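Local coordinates for capsid polyprotein VP90 (Turkey astrovirus 2, PDB 3TS3), which forms the projecting spike of the astrovirus particle through this P2 globular domain, while the whole polyprotein probably self-assembles into the icosahedral immature capsid, at residues V33-A38 with Y186-S191; Y48-T53 with N126-L131; F69-A74 with G151-L156; L80-T85 with Y165-S170. One frame throughout, in Å; residues are numbered along the deposited sequence. Where two conformers were deposited one is given.

All four contacts lie in the P2 globular domain, the capsid spike, and all reach one large antiparallel sheet. Along the chain, contact 1 (33-38 with 186-191) encloses the other three, whose first segments follow in the order 2, 3, 4 and which interleave. Contacts 1 and 4 lie near the centre of the chain, their own centres about 12 Å apart, and both reach the second subunit. Contact 3 sits about 13 Å between centres from both contact 1 and contact 2. Contact 2, in which helix 129-135 packs on strand 47-52, is farthest out, its centre about 24 Å from that of contact 1. Early and late parts of the chain are thus woven into one compact spike domain.

Contact 1 (V33-A38 with Y186-S191); sequences VFCLAA and YFWNWS
Cys35 CB sits on the face of Trp188, 3.3 Å above the indole plane and over the centre of the six-membered ring, a CH-pi contact. With SG anti to the backbone N (chi1 167°), the sulfur sits over the five-membered ring on the same face and meets Tyr186, SG to CD1 3.4 Å, obliquely to the phenol ring. Ala37 CB lies at the edge of the Tyr186 ring.

Phe34 and Asn189 cross at about a right angle, ring and amide planes stacked only 10° apart. Asn189 CB lies over one face of the phenyl ring, toward its rim, 3.4 Å from Phe34 CZ. Its OD1 accepts from Phe34 N at 3.1 Å, the donor tilted from the carbonyl plane, and weakly from Val33 N. The amide's other end, ND2, is held by Glu30 O.

Phe34 O takes Asn189 N at 3.1 Å, and Leu36 N gives to Phe187 O at 2.8 Å; Phe187 N to Leu36 O is a weak return bond. Tyr186 OH bonds Ala38 N of the second subunit, and its ring stacks on Tyr186 of that subunit. These strands form an antiparallel beta ladder of the spike's sheet running into its dimer interface.

Contact 2 (Y48-T53 with N126-L131); sequences YNNQIT and NLDEQL
Tyr48 lays its ring alongside the start of helix 129-135, with Leu131 CB over one face, 4.2 Å from the ring centroid and displaced toward the rim. On the same side, Leu131 CD1 lies by the CB end of the ring, 3.9 Å from Tyr48 CD2, while Gln130 CG approaches CE1 obliquely before its chain bends off at chi2. The phenol therefore settles into a shallow trough formed by two consecutive helix residues, and Tyr48 CG, anti to the backbone N (chi1 177°), heads the ring into it.

At the rim of this trough stands the Asp128 carboxylate, its plane 79° from the ring. Its OD1 lies in the ring plane, at the edge, and takes Tyr48 OH at 2.6 Å through the anti lone pair. On the syn side the same oxygen receives Asn50 ND2 at 2.7 Å, a nearly straight bond (175° at the hydrogen) in the amide plane of Asn50. Two donors thus grip one oxygen, which probably favours a charged carboxylate. Asp128 occupies the N-cap position of helix 129-135, whose first turn packs on strand 47-52 of the large antiparallel sheet, but its side chain is spent on the strand and makes no capping bond. OD2 is reached by a water that also donates to Gln51 O.

Ile52 is the second bump. Its CG1 packs under the carboxylate, 3.5 Å from OD2, and CD1 pushes into the hollow between Leu127, Leu131 and the carboxylate, 3.7 Å from Leu131 CD2. Trp77 of strand 76-81 and Phe168 of strand 164-171 continue this apolar layer inward.

Contact 3 (F69-A74 with G151-L156); sequences FLLDAA and GRRAAL
Arg153 presents one face of its guanidinium to Phe69, whose CB stands 3.2 Å above that plane and off toward its rim, 3.3 Å from NH2. The Phe69 ring follows at 15° to the guanidinium plane, with CD1 reaching Arg153 NE. Ala155 CB meets the phenyl ring at its edge, 4.0 Å from CZ. At Arg152, Asp72 CB lies over one guanidinium face, Ala74 CB and a water at the edge.

Arg152 runs extended from CG to NE, and its NH2 is bonded to Ser170 OG. Asp72 OD2 touches Arg152 CG but stays 4.6 Å from NH1, well out of the guanidinium plane, the opposite charges merely near each other. The Leu71 and Arg153 side chains cross at about a right angle, Leu71 CD2 3.7 Å from Arg153 CG.

Waters join Leu70 O to Arg153 NH1, Ala73 O to Arg152 NH2, and, two of them, Asp72 OD2 to Arg153 O, Gly151 O and Arg153 N.

Arg153 NE bonds Ser145 OG of strand 142-148, and its side chain makes a cation-pi contact with Trp190. Through Phe69 and Leu71, the end of the two-stranded sheet 56-59 with 67-70 rests against strand 153-159, which pairs with 142-148 and 164-171.

Contact 4 (L80-T85 with Y165-S170); sequences LDVTQT and YILFFS
Thr83 meets Tyr165 through its hydroxyl, and its side chain can be followed outward from CB, which lies 4.1 Å from Tyr165 N. OG1, anti to the carbonyl carbon (chi1 -48°), accepts from Tyr165 N at 2.9 Å and also lies near the plane of the phenol ring, at its edge. The same hydroxyl donates to Asp81 OD1 on that oxygen's syn side, so it links the end of one strand to the backbone of the other.

Asp81 OD1 also accepts Thr83 N at 3.0 Å, the donor standing well above the carboxylate plane. This second bond closes an Asx turn, in which the chain leaves the strand after Asp81. OD1 is only 3.4 Å from Tyr165 O, but both are acceptors and no bond joins them.

Next to the turn, Val82 N gives to Tyr165 O at 3.0 Å. Val82 crosses Tyr165 at about a right angle: CG2 touches Tyr165 CB, and CG1 lies against Leu167 CB. Leu80 and Leu167 form an antiparallel hydrogen-bonded pair, with Leu167 N on Leu80 O and Leu80 N on Leu167 O. Leu80 CD1 reaches the edge of the Phe169 ring, 3.7 Å from CZ.

Strand 164-171 lies between 76-81 and 153-159 in the large sheet, so that Ile166 and Phe168 make backbone hydrogen bonds to Phe157 and Ala155. Leu156 of strand 153-159 packs on Val82, and the Tyr165 ring reaches Met102 and Leu105 of helix 102-105.

Contact 1 (V33-A38 with Y186-S191)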
loop_
_atom_site.group_PDB
_atom_site.type_symbol
_atom_site.label_atom_id
_atom_site.label_comp_id
_atom_site.label_asym_id
_atom_site.label_seq_id
_atom_site.Cartn_x
_atom_site.Cartn_y
_atom_site.Cartn_z
ATOM N N VAL C 33 7.665 -2.337 -12.016
ATOM C CA VAL C 33 7.137 -3.712 -12.308
ATOM C C VAL C 33 6.749 -4.467 -11.014
ATOM O O VAL C 33 5.902 -5.343 -11.092
ATOM C CB VAL C 33 8.226 -4.525 -13.049
ATOM C CG1 VAL C 33 7.767 -5.935 -13.280
ATOM C CG2 VAL C 33 8.574 -3.862 -14.384
ATOM N N PHE C 34 7.209 -3.973 -9.872
ATOM C CA PHE C 34 6.676 -4.459 -8.599
ATOM C C PHE C 34 6.549 -3.370 -7.537
ATOM O O PHE C 34 7.301 -2.408 -7.515
ATOM C CB PHE C 34 7.399 -5.688 -8.065
ATOM C CG PHE C 34 8.858 -5.473 -7.791
ATOM C CD1 PHE C 34 9.300 -5.103 -6.533
ATOM C CD2 PHE C 34 9.790 -5.696 -8.775
ATOM C CE1 PHE C 34 10.640 -4.935 -6.282
ATOM C CE2 PHE C 34 11.128 -5.527 -8.520
ATOM C CZ PHE C 34 11.549 -5.150 -7.278
ATOM N N CYS C 35 5.578 -3.556 -6.657
ATOM C CA CYS C 35 5.281 -2.626 -5.596
ATOM C C CYS C 35 5.342 -3.326 -4.244
ATOM O O CYS C 35 4.726 -4.362 -4.063
ATOM C CB CYS C 35 3.876 -2.065 -5.819
ATOM S SG CYS C 35 3.167 -1.171 -4.419
ATOM N N LEU C 36 6.063 -2.729 -3.302
ATOM C CA LEU C 36 6.119 -3.250 -1.947
ATOM C C LEU C 36 5.047 -2.580 -1.103
ATOM O O LEU C 36 5.049 -1.372 -0.930
ATOM C CB LEU C 36 7.487 -2.982 -1.310
ATOM C CG LEU C 36 7.611 -3.307 0.183
ATOM C CD1 LEU C 36 7.548 -4.812 0.432
ATOM C CD2 LEU C 36 8.895 -2.716 0.756
ATOM N N ALA C 37 4.136 -3.390 -0.575
ATOM C CA ALA C 37 3.098 -2.923 0.336
ATOM C C ALA C 37 3.319 -3.640 1.661
ATOM O O ALA C 37 3.577 -4.824 1.684
ATOM C CB ALA C 37 1.707 -3.220 -0.220
ATOM N N ALA C 38 3.287 -2.899 2.755
ATOM C CA ALA C 38 3.543 -3.498 4.053
ATOM C C ALA C 38 3.031 -2.639 5.201
ATOM O O ALA C 38 2.838 -1.440 5.046
ATOM C CB ALA C 38 5.026 -3.768 4.216
ATOM N N TYR C 186 3.598 3.745 -0.528
ATOM C CA TYR C 186 3.939 2.590 -1.335
ATOM C C TYR C 186 5.346 2.803 -1.873
ATOM O O TYR C 186 5.746 3.924 -2.125
ATOM C CB TYR C 186 3.005 2.459 -2.541
ATOM C CG TYR C 186 1.616 1.913 -2.280
ATOM C CD1 TYR C 186 1.401 0.569 -2.044
ATOM C CD2 TYR C 186 0.521 2.746 -2.321
ATOM C CE1 TYR C 186 0.122 0.085 -1.837
ATOM C CE2 TYR C 186 -0.744 2.277 -2.111
ATOM C CZ TYR C 186 -0.944 0.950 -1.881
ATOM O OH TYR C 186 -2.225 0.508 -1.683
ATOM N N PHE C 187 6.069 1.717 -2.074
ATOM C CA PHE C 187 7.386 1.763 -2.678
ATOM C C PHE C 187 7.342 0.923 -3.937
ATOM O O PHE C 187 6.755 -0.140 -3.941
ATOM C CB PHE C 187 8.468 1.256 -1.719
ATOM C CG PHE C 187 8.876 2.268 -0.692
ATOM C CD1 PHE C 187 8.118 2.476 0.434
ATOM C CD2 PHE C 187 10.012 3.025 -0.870
ATOM C CE1 PHE C 187 8.494 3.407 1.363
ATOM C CE2 PHE C 187 10.381 3.957 0.055
ATOM C CZ PHE C 187 9.633 4.145 1.171
ATOM N N TRP C 188 7.958 1.425 -4.998
ATOM C CA TRP C 188 7.995 0.740 -6.281
ATOM C C TRP C 188 9.442 0.605 -6.763
ATOM O O TRP C 188 10.273 1.445 -6.461
ATOM C CB TRP C 188 7.186 1.529 -7.313
ATOM C CG TRP C 188 5.695 1.541 -7.098
ATOM C CD1 TRP C 188 4.992 2.355 -6.259
ATOM C CD2 TRP C 188 4.732 0.730 -7.771
ATOM N NE1 TRP C 188 3.651 2.088 -6.359
ATOM C CE2 TRP C 188 3.466 1.100 -7.287
ATOM C CE3 TRP C 188 4.816 -0.269 -8.738
ATOM C CZ2 TRP C 188 2.304 0.498 -7.723
ATOM C CZ3 TRP C 188 3.663 -0.856 -9.175
ATOM C CH2 TRP C 188 2.423 -0.475 -8.666
ATOM N N ASN C 189 9.748 -0.453 -7.505
ATOM C CA ASN C 189 11.120 -0.610 -7.976
ATOM C C ASN C 189 11.528 0.503 -8.943
ATOM O O ASN C 189 10.741 0.974 -9.741
ATOM C CB ASN C 189 11.380 -2.004 -8.555
ATOM C CG ASN C 189 10.873 -2.156 -9.966
ATOM O OD1 ASN C 189 9.684 -2.216 -10.199
ATOM N ND2 ASN C 189 11.789 -2.241 -10.913
ATOM N N TRP C 190 12.767 0.945 -8.814
ATOM C CA TRP C 190 13.275 2.068 -9.579
ATOM C C TRP C 190 14.475 1.582 -10.379
ATOM O O TRP C 190 15.483 1.185 -9.817
ATOM C CB TRP C 190 13.659 3.140 -8.558
ATOM C CG TRP C 190 14.292 4.410 -9.035
ATOM C CD1 TRP C 190 15.172 4.566 -10.058
ATOM C CD2 TRP C 190 14.133 5.703 -8.440
ATOM N NE1 TRP C 190 15.549 5.881 -10.159
ATOM C CE2 TRP C 190 14.931 6.599 -9.172
ATOM C CE3 TRP C 190 13.388 6.188 -7.366
ATOM C CZ2 TRP C 190 14.999 7.949 -8.866
ATOM C CZ3 TRP C 190 13.458 7.531 -7.066
ATOM C CH2 TRP C 190 14.261 8.393 -7.808
ATOM N N SER C 191 14.350 1.630 -11.697
ATOM C CA SER C 191 15.386 1.138 -12.597
ATOM C C SER C 191 16.700 1.885 -12.411
ATOM O O SER C 191 16.712 3.081 -12.227
ATOM C CB SER C 191 14.917 1.296 -14.043
ATOM O OG SER C 191 15.990 1.116 -14.937
#

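Contact 2 (Y48-T53 with N126-L131)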
loop_
_atom_site.group_PDB
_atom_site.type_symbol
_atom_site.label_atom_id
_atom_site.label_comp_id
_atom_site.label_asym_id
_atom_site.label_seq_id
_atom_site.Cartn_x
_atom_site.Cartn_y
_atom_site.Cartn_z
ATOM N N TYR C 48 17.497 6.634 13.156
ATOM C CA TYR C 48 18.822 7.213 13.275
ATOM C C TYR C 48 18.765 8.678 12.850
ATOM O O TYR C 48 18.286 9.001 11.777
ATOM C CB TYR C 48 19.812 6.433 12.404
ATOM C CG TYR C 48 21.201 7.002 12.398
ATOM C CD1 TYR C 48 22.070 6.778 13.451
ATOM C CD2 TYR C 48 21.644 7.761 11.333
ATOM C CE1 TYR C 48 23.334 7.301 13.444
ATOM C CE2 TYR C 48 22.908 8.289 11.322
ATOM C CZ TYR C 48 23.747 8.051 12.373
ATOM O OH TYR C 48 25.012 8.573 12.357
ATOM N N ASN C 49 19.252 9.550 13.720
ATOM C CA ASN C 49 19.206 10.985 13.486
ATOM C C ASN C 49 20.587 11.637 13.319
ATOM O O ASN C 49 21.294 11.892 14.285
ATOM C CB ASN C 49 18.448 11.624 14.656
ATOM C CG ASN C 49 18.389 13.131 14.593
ATOM O OD1 ASN C 49 18.439 13.790 15.624
ATOM N ND2 ASN C 49 18.249 13.681 13.394
ATOM N N ASN C 50 20.969 11.851 12.068
ATOM C CA ASN C 50 22.114 12.672 11.714
ATOM C C ASN C 50 22.040 13.116 10.256
ATOM O O ASN C 50 21.680 12.343 9.398
ATOM C CB ASN C 50 23.423 11.936 11.985
ATOM C CG ASN C 50 24.621 12.859 11.954
ATOM O OD1 ASN C 50 24.582 13.950 12.493
ATOM N ND2 ASN C 50 25.691 12.410 11.328
ATOM N N GLN C 51 22.421 14.352 9.975
ATOM C CA GLN C 51 22.435 14.801 8.595
ATOM C C GLN C 51 23.544 14.115 7.804
ATOM O O GLN C 51 24.700 14.130 8.205
ATOM C CB GLN C 51 22.660 16.310 8.550
ATOM C CG GLN C 51 22.950 16.859 7.172
ATOM C CD GLN C 51 21.728 16.917 6.298
ATOM O OE1 GLN C 51 20.605 16.818 6.775
ATOM N NE2 GLN C 51 21.943 17.100 5.004
ATOM N N ILE C 52 23.175 13.539 6.668
ATOM C CA ILE C 52 24.122 12.983 5.727
ATOM C C ILE C 52 23.883 13.679 4.395
ATOM O O ILE C 52 22.779 13.662 3.876
ATOM C CB ILE C 52 23.953 11.453 5.569
ATOM C CG1 ILE C 52 24.047 10.758 6.931
ATOM C CG2 ILE C 52 25.002 10.890 4.627
ATOM C CD1 ILE C 52 23.780 9.265 6.872
ATOM N N THR C 53 24.916 14.327 3.869
ATOM C CA THR C 53 24.674 15.297 2.721
ATOM C C THR C 53 24.792 14.652 1.348
ATOM O O THR C 53 24.058 15.050 0.453
ATOM C CB THR C 53 25.717 16.430 2.743
ATOM O OG1 THR C 53 27.030 15.866 2.842
ATOM C CG2 THR C 53 25.457 17.384 3.909
ATOM N N ASN C 126 28.040 5.336 0.814
ATOM C CA ASN C 126 28.463 6.519 1.533
ATOM C C ASN C 126 27.462 6.970 2.599
ATOM O O ASN C 126 26.623 7.830 2.373
ATOM C CB ASN C 126 28.852 7.596 0.528
ATOM C CG ASN C 126 30.129 7.227 -0.217
ATOM O OD1 ASN C 126 30.190 7.250 -1.444
ATOM N ND2 ASN C 126 31.153 6.863 0.538
ATOM N N LEU C 127 27.590 6.363 3.771
ATOM C CA LEU C 127 26.735 6.615 4.919
ATOM C C LEU C 127 27.586 6.665 6.172
ATOM O O LEU C 127 28.678 6.126 6.194
ATOM C CB LEU C 127 25.692 5.506 5.076
ATOM C CG LEU C 127 24.716 5.284 3.920
ATOM C CD1 LEU C 127 23.815 4.098 4.229
ATOM C CD2 LEU C 127 23.883 6.536 3.683
ATOM N N ASP C 128 27.037 7.238 7.231
ATOM C CA ASP C 128 27.751 7.369 8.483
ATOM C C ASP C 128 28.153 5.996 8.976
ATOM O O ASP C 128 27.464 5.025 8.726
ATOM C CB ASP C 128 26.828 7.930 9.556
ATOM C CG ASP C 128 26.546 9.397 9.397
ATOM O OD1 ASP C 128 25.774 9.900 10.220
ATOM O OD2 ASP C 128 27.107 10.043 8.496
ATOM N N GLU C 129 29.250 5.940 9.718
ATOM C CA GLU C 129 29.740 4.679 10.245
ATOM C C GLU C 129 28.675 4.051 11.127
ATOM O O GLU C 129 28.398 2.873 11.025
ATOM C CB GLU C 129 30.964 4.942 11.135
ATOM C CG GLU C 129 32.199 5.479 10.446
ATOM C CD GLU C 129 33.356 5.703 11.418
ATOM O OE1 GLU C 129 33.195 6.462 12.387
ATOM O OE2 GLU C 129 34.428 5.120 11.204
ATOM N N GLN C 130 28.065 4.850 11.990
ATOM C CA GLN C 130 27.063 4.344 12.913
ATOM C C GLN C 130 25.852 3.785 12.176
ATOM O O GLN C 130 25.272 2.795 12.581
ATOM C CB GLN C 130 26.622 5.450 13.874
ATOM C CG GLN C 130 25.734 4.984 15.009
ATOM C CD GLN C 130 26.527 4.428 16.172
ATOM O OE1 GLN C 130 26.956 3.280 16.153
ATOM N NE2 GLN C 130 26.728 5.251 17.191
ATOM N N LEU C 131 25.470 4.440 11.093
ATOM C CA LEU C 131 24.317 3.990 10.341
ATOM C C LEU C 131 24.616 2.662 9.653
ATOM O O LEU C 131 23.784 1.781 9.623
ATOM C CB LEU C 131 23.881 5.060 9.340
ATOM C CG LEU C 131 22.617 4.790 8.526
ATOM C CD1 LEU C 131 21.455 4.388 9.424
ATOM C CD2 LEU C 131 22.273 6.020 7.711
HETATM O O HOH W 1 27.131 12.711 8.111
#

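Contact 3 (F69-A74 with G151-L156)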
loop_
_atom_site.group_PDB
_atom_site.type_symbol
_atom_site.label_atom_id
_atom_site.label_comp_id
_atom_site.label_asym_id
_atom_site.label_seq_id
_atom_site.Cartn_x
_atom_site.Cartn_y
_atom_site.Cartn_z
ATOM N N PHE C 69 24.059 4.060 -6.140
ATOM C CA PHE C 69 22.952 4.938 -6.473
ATOM C C PHE C 69 22.785 5.975 -5.361
ATOM O O PHE C 69 22.833 5.641 -4.192
ATOM C CB PHE C 69 21.651 4.211 -6.891
ATOM C CG PHE C 69 21.018 3.324 -5.837
ATOM C CD1 PHE C 69 20.062 3.823 -4.973
ATOM C CD2 PHE C 69 21.294 1.973 -5.793
ATOM C CE1 PHE C 69 19.444 3.003 -4.046
ATOM C CE2 PHE C 69 20.676 1.147 -4.871
ATOM C CZ PHE C 69 19.749 1.664 -3.998
ATOM N N LEU C 70 22.667 7.240 -5.744
ATOM C CA LEU C 70 22.546 8.333 -4.791
ATOM C C LEU C 70 21.177 8.435 -4.133
ATOM O O LEU C 70 20.178 8.092 -4.728
ATOM C CB LEU C 70 22.890 9.665 -5.460
ATOM C CG LEU C 70 24.287 9.816 -6.053
ATOM C CD1 LEU C 70 24.328 11.050 -6.926
ATOM C CD2 LEU C 70 25.324 9.910 -4.953
ATOM N N LEU C 71 21.152 8.945 -2.909
ATOM C CA LEU C 71 19.917 9.180 -2.169
ATOM C C LEU C 71 19.827 10.662 -1.839
ATOM O O LEU C 71 20.804 11.377 -1.947
ATOM C CB LEU C 71 19.883 8.386 -0.866
ATOM C CG LEU C 71 19.947 6.864 -0.907
ATOM C CD1 LEU C 71 19.826 6.343 0.513
ATOM C CD2 LEU C 71 18.873 6.270 -1.785
ATOM N N ASP C 72 18.646 11.117 -1.453
ATOM C CA ASP C 72 18.466 12.507 -1.055
ATOM C C ASP C 72 19.140 12.786 0.284
ATOM O O ASP C 72 19.114 11.953 1.173
ATOM C CB ASP C 72 16.979 12.850 -0.949
ATOM C CG ASP C 72 16.272 12.802 -2.284
ATOM O OD1 ASP C 72 16.608 13.601 -3.172
ATOM O OD2 ASP C 72 15.371 11.969 -2.446
ATOM N N ALA C 73 19.722 13.969 0.425
ATOM C CA ALA C 73 20.300 14.368 1.701
ATOM C C ALA C 73 19.176 14.407 2.723
ATOM O O ALA C 73 18.076 14.830 2.409
ATOM C CB ALA C 73 20.934 15.750 1.581
ATOM N N ALA C 74 19.454 13.941 3.939
ATOM C CA ALA C 74 18.446 13.895 4.992
ATOM C C ALA C 74 19.056 13.804 6.387
ATOM O O ALA C 74 20.215 13.467 6.530
ATOM C CB ALA C 74 17.503 12.727 4.763
ATOM N N GLY C 151 8.835 9.912 -5.496
ATOM C CA GLY C 151 10.131 9.836 -6.145
ATOM C C GLY C 151 11.329 9.978 -5.215
ATOM O O GLY C 151 12.396 10.384 -5.635
ATOM N N ARG C 152 11.147 9.624 -3.950
ATOM C CA ARG C 152 12.240 9.677 -2.991
ATOM C C ARG C 152 12.893 8.307 -2.979
ATOM O O ARG C 152 12.294 7.328 -2.554
ATOM C CB ARG C 152 11.709 10.005 -1.603
ATOM C CG ARG C 152 12.789 10.357 -0.601
ATOM C CD ARG C 152 12.204 10.624 0.766
ATOM N NE ARG C 152 13.189 11.198 1.677
ATOM C CZ ARG C 152 13.441 12.494 1.796
ATOM N NH1 ARG C 152 12.789 13.384 1.061
ATOM N NH2 ARG C 152 14.359 12.897 2.655
ATOM N N ARG C 153 14.128 8.263 -3.462
ATOM C CA ARG C 153 14.871 7.026 -3.619
ATOM C C ARG C 153 15.132 6.353 -2.279
ATOM O O ARG C 153 15.378 7.008 -1.273
ATOM C CB ARG C 153 16.199 7.288 -4.336
ATOM C CG ARG C 153 16.911 6.045 -4.883
ATOM C CD ARG C 153 16.648 5.935 -6.354
ATOM N NE ARG C 153 17.326 4.848 -7.057
ATOM C CZ ARG C 153 18.263 5.030 -7.978
ATOM N NH1 ARG C 153 18.677 6.254 -8.275
ATOM N NH2 ARG C 153 18.782 3.989 -8.605
ATOM N N ALA C 154 15.082 5.025 -2.311
ATOM C CA ALA C 154 15.206 4.173 -1.135
ATOM C C ALA C 154 15.783 2.817 -1.524
ATOM O O ALA C 154 15.992 2.545 -2.687
ATOM C CB ALA C 154 13.857 3.993 -0.466
ATOM N N ALA C 155 16.050 1.978 -0.535
ATOM C CA ALA C 155 16.587 0.663 -0.811
ATOM C C ALA C 155 15.863 -0.418 -0.037
ATOM O O ALA C 155 15.524 -0.228 1.113
ATOM C CB ALA C 155 18.066 0.623 -0.482
ATOM N N LEU C 156 15.656 -1.561 -0.679
ATOM C CA LEU C 156 15.129 -2.731 0.002
ATOM C C LEU C 156 16.261 -3.749 0.037
ATOM O O LEU C 156 16.805 -4.115 -0.997
ATOM C CB LEU C 156 13.920 -3.305 -0.736
ATOM C CG LEU C 156 13.319 -4.619 -0.220
ATOM C CD1 LEU C 156 12.732 -4.466 1.165
ATOM C CD2 LEU C 156 12.262 -5.122 -1.188
HETATM O O HOH W 2 18.921 8.827 -7.043
HETATM O O HOH W 3 16.230 9.558 -1.232
HETATM O O HOH W 4 15.075 10.653 -4.834
HETATM O O HOH W 5 15.485 15.434 3.344
#

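Contact 4 (L80-T85 with Y165-S170)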
loop_
_atom_site.group_PDB
_atom_site.type_symbol
_atom_site.label_atom_id
_atom_site.label_comp_id
_atom_site.label_asym_id
_atom_site.label_seq_id
_atom_site.Cartn_x
_atom_site.Cartn_y
_atom_site.Cartn_z
ATOM N N LEU C 80 13.598 -0.192 8.662
ATOM C CA LEU C 80 12.361 -0.872 9.030
ATOM C C LEU C 80 12.306 -2.298 8.488
ATOM O O LEU C 80 12.874 -2.596 7.456
ATOM C CB LEU C 80 11.144 -0.077 8.553
ATOM C CG LEU C 80 10.998 1.345 9.088
ATOM C CD1 LEU C 80 9.626 1.874 8.702
ATOM C CD2 LEU C 80 11.169 1.368 10.591
ATOM N N ASP C 81 11.609 -3.165 9.210
ATOM C CA ASP C 81 11.492 -4.570 8.849
ATOM C C ASP C 81 10.130 -4.803 8.196
ATOM O O ASP C 81 9.110 -4.510 8.783
ATOM C CB ASP C 81 11.610 -5.401 10.133
ATOM C CG ASP C 81 11.389 -6.883 9.911
ATOM O OD1 ASP C 81 11.554 -7.361 8.789
ATOM O OD2 ASP C 81 11.068 -7.560 10.899
ATOM N N VAL C 82 10.122 -5.295 6.960
ATOM C CA VAL C 82 8.869 -5.573 6.270
ATOM C C VAL C 82 8.621 -7.071 6.103
ATOM O O VAL C 82 7.748 -7.476 5.371
ATOM C CB VAL C 82 8.781 -4.841 4.913
ATOM C CG1 VAL C 82 8.706 -3.339 5.135
ATOM C CG2 VAL C 82 9.960 -5.210 4.023
ATOM N N THR C 83 9.391 -7.882 6.812
ATOM C CA THR C 83 9.297 -9.323 6.640
ATOM C C THR C 83 7.951 -9.959 6.980
ATOM O O THR C 83 7.461 -10.794 6.242
ATOM C CB THR C 83 10.361 -10.031 7.504
ATOM O OG1 THR C 83 11.630 -9.396 7.319
ATOM C CG2 THR C 83 10.471 -11.493 7.131
ATOM N N GLN C 84 7.370 -9.604 8.116
ATOM C CA GLN C 84 6.126 -10.249 8.506
ATOM C C GLN C 84 4.911 -9.973 7.613
ATOM O O GLN C 84 4.199 -10.891 7.243
ATOM C CB GLN C 84 5.781 -9.922 9.965
ATOM C CG GLN C 84 4.551 -10.677 10.472
ATOM C CD GLN C 84 4.390 -10.608 11.968
ATOM O OE1 GLN C 84 4.596 -9.576 12.576
ATOM N NE2 GLN C 84 4.003 -11.716 12.563
ATOM N N THR C 85 4.662 -8.703 7.311
ATOM C CA THR C 85 3.460 -8.336 6.566
ATOM C C THR C 85 3.653 -7.967 5.093
ATOM O O THR C 85 2.690 -7.801 4.368
ATOM C CB THR C 85 2.718 -7.190 7.266
ATOM O OG1 THR C 85 3.429 -5.963 7.084
ATOM C CG2 THR C 85 2.602 -7.483 8.749
ATOM N N TYR C 165 13.762 -8.771 5.507
ATOM C CA TYR C 165 13.699 -7.796 4.432
ATOM C C TYR C 165 13.687 -6.434 5.105
ATOM O O TYR C 165 12.810 -6.129 5.895
ATOM C CB TYR C 165 12.423 -7.971 3.614
ATOM C CG TYR C 165 12.377 -9.218 2.764
ATOM C CD1 TYR C 165 11.947 -10.424 3.284
ATOM C CD2 TYR C 165 12.740 -9.172 1.437
ATOM C CE1 TYR C 165 11.901 -11.549 2.501
ATOM C CE2 TYR C 165 12.700 -10.278 0.659
ATOM C CZ TYR C 165 12.270 -11.467 1.194
ATOM O OH TYR C 165 12.230 -12.570 0.403
ATOM N N ILE C 166 14.694 -5.632 4.793
ATOM C CA ILE C 166 14.864 -4.357 5.443
ATOM C C ILE C 166 14.607 -3.221 4.478
ATOM O O ILE C 166 15.271 -3.107 3.469
ATOM C CB ILE C 166 16.304 -4.222 5.965
ATOM C CG1 ILE C 166 16.621 -5.371 6.922
ATOM C CG2 ILE C 166 16.516 -2.874 6.620
ATOM C CD1 ILE C 166 15.757 -5.376 8.159
ATOM N N LEU C 167 13.648 -2.372 4.810
ATOM C CA LEU C 167 13.349 -1.232 3.966
ATOM C C LEU C 167 14.055 -0.018 4.559
ATOM O O LEU C 167 13.811 0.349 5.689
ATOM C CB LEU C 167 11.839 -1.007 3.919
ATOM C CG LEU C 167 11.355 0.195 3.110
ATOM C CD1 LEU C 167 11.689 0.060 1.637
ATOM C CD2 LEU C 167 9.872 0.399 3.319
ATOM N N PHE C 168 14.952 0.581 3.784
ATOM C CA PHE C 168 15.782 1.674 4.269
ATOM C C PHE C 168 15.479 2.953 3.506
ATOM O O PHE C 168 15.585 2.991 2.298
ATOM C CB PHE C 168 17.256 1.280 4.106
ATOM C CG PHE C 168 18.225 2.388 4.401
ATOM C CD1 PHE C 168 18.398 2.835 5.685
ATOM C CD2 PHE C 168 18.982 2.960 3.396
ATOM C CE1 PHE C 168 19.286 3.831 5.969
ATOM C CE2 PHE C 168 19.869 3.969 3.680
ATOM C CZ PHE C 168 20.018 4.403 4.961
ATOM N N PHE C 169 15.076 3.985 4.236
ATOM C CA PHE C 169 14.698 5.242 3.621
ATOM C C PHE C 169 14.817 6.395 4.604
ATOM O O PHE C 169 14.858 6.190 5.802
ATOM C CB PHE C 169 13.257 5.137 3.104
ATOM C CG PHE C 169 12.247 4.890 4.182
ATOM C CD1 PHE C 169 11.489 5.927 4.677
ATOM C CD2 PHE C 169 12.069 3.632 4.708
ATOM C CE1 PHE C 169 10.580 5.712 5.656
ATOM C CE2 PHE C 169 11.154 3.415 5.692
ATOM C CZ PHE C 169 10.400 4.451 6.160
ATOM N N SER C 170 14.865 7.617 4.089
ATOM C CA SER C 170 14.896 8.784 4.953
ATOM C C SER C 170 13.530 9.461 4.992
ATOM O O SER C 170 12.697 9.237 4.134
ATOM C CB SER C 170 15.954 9.788 4.494
ATOM O OG SER C 170 15.576 10.400 3.277
#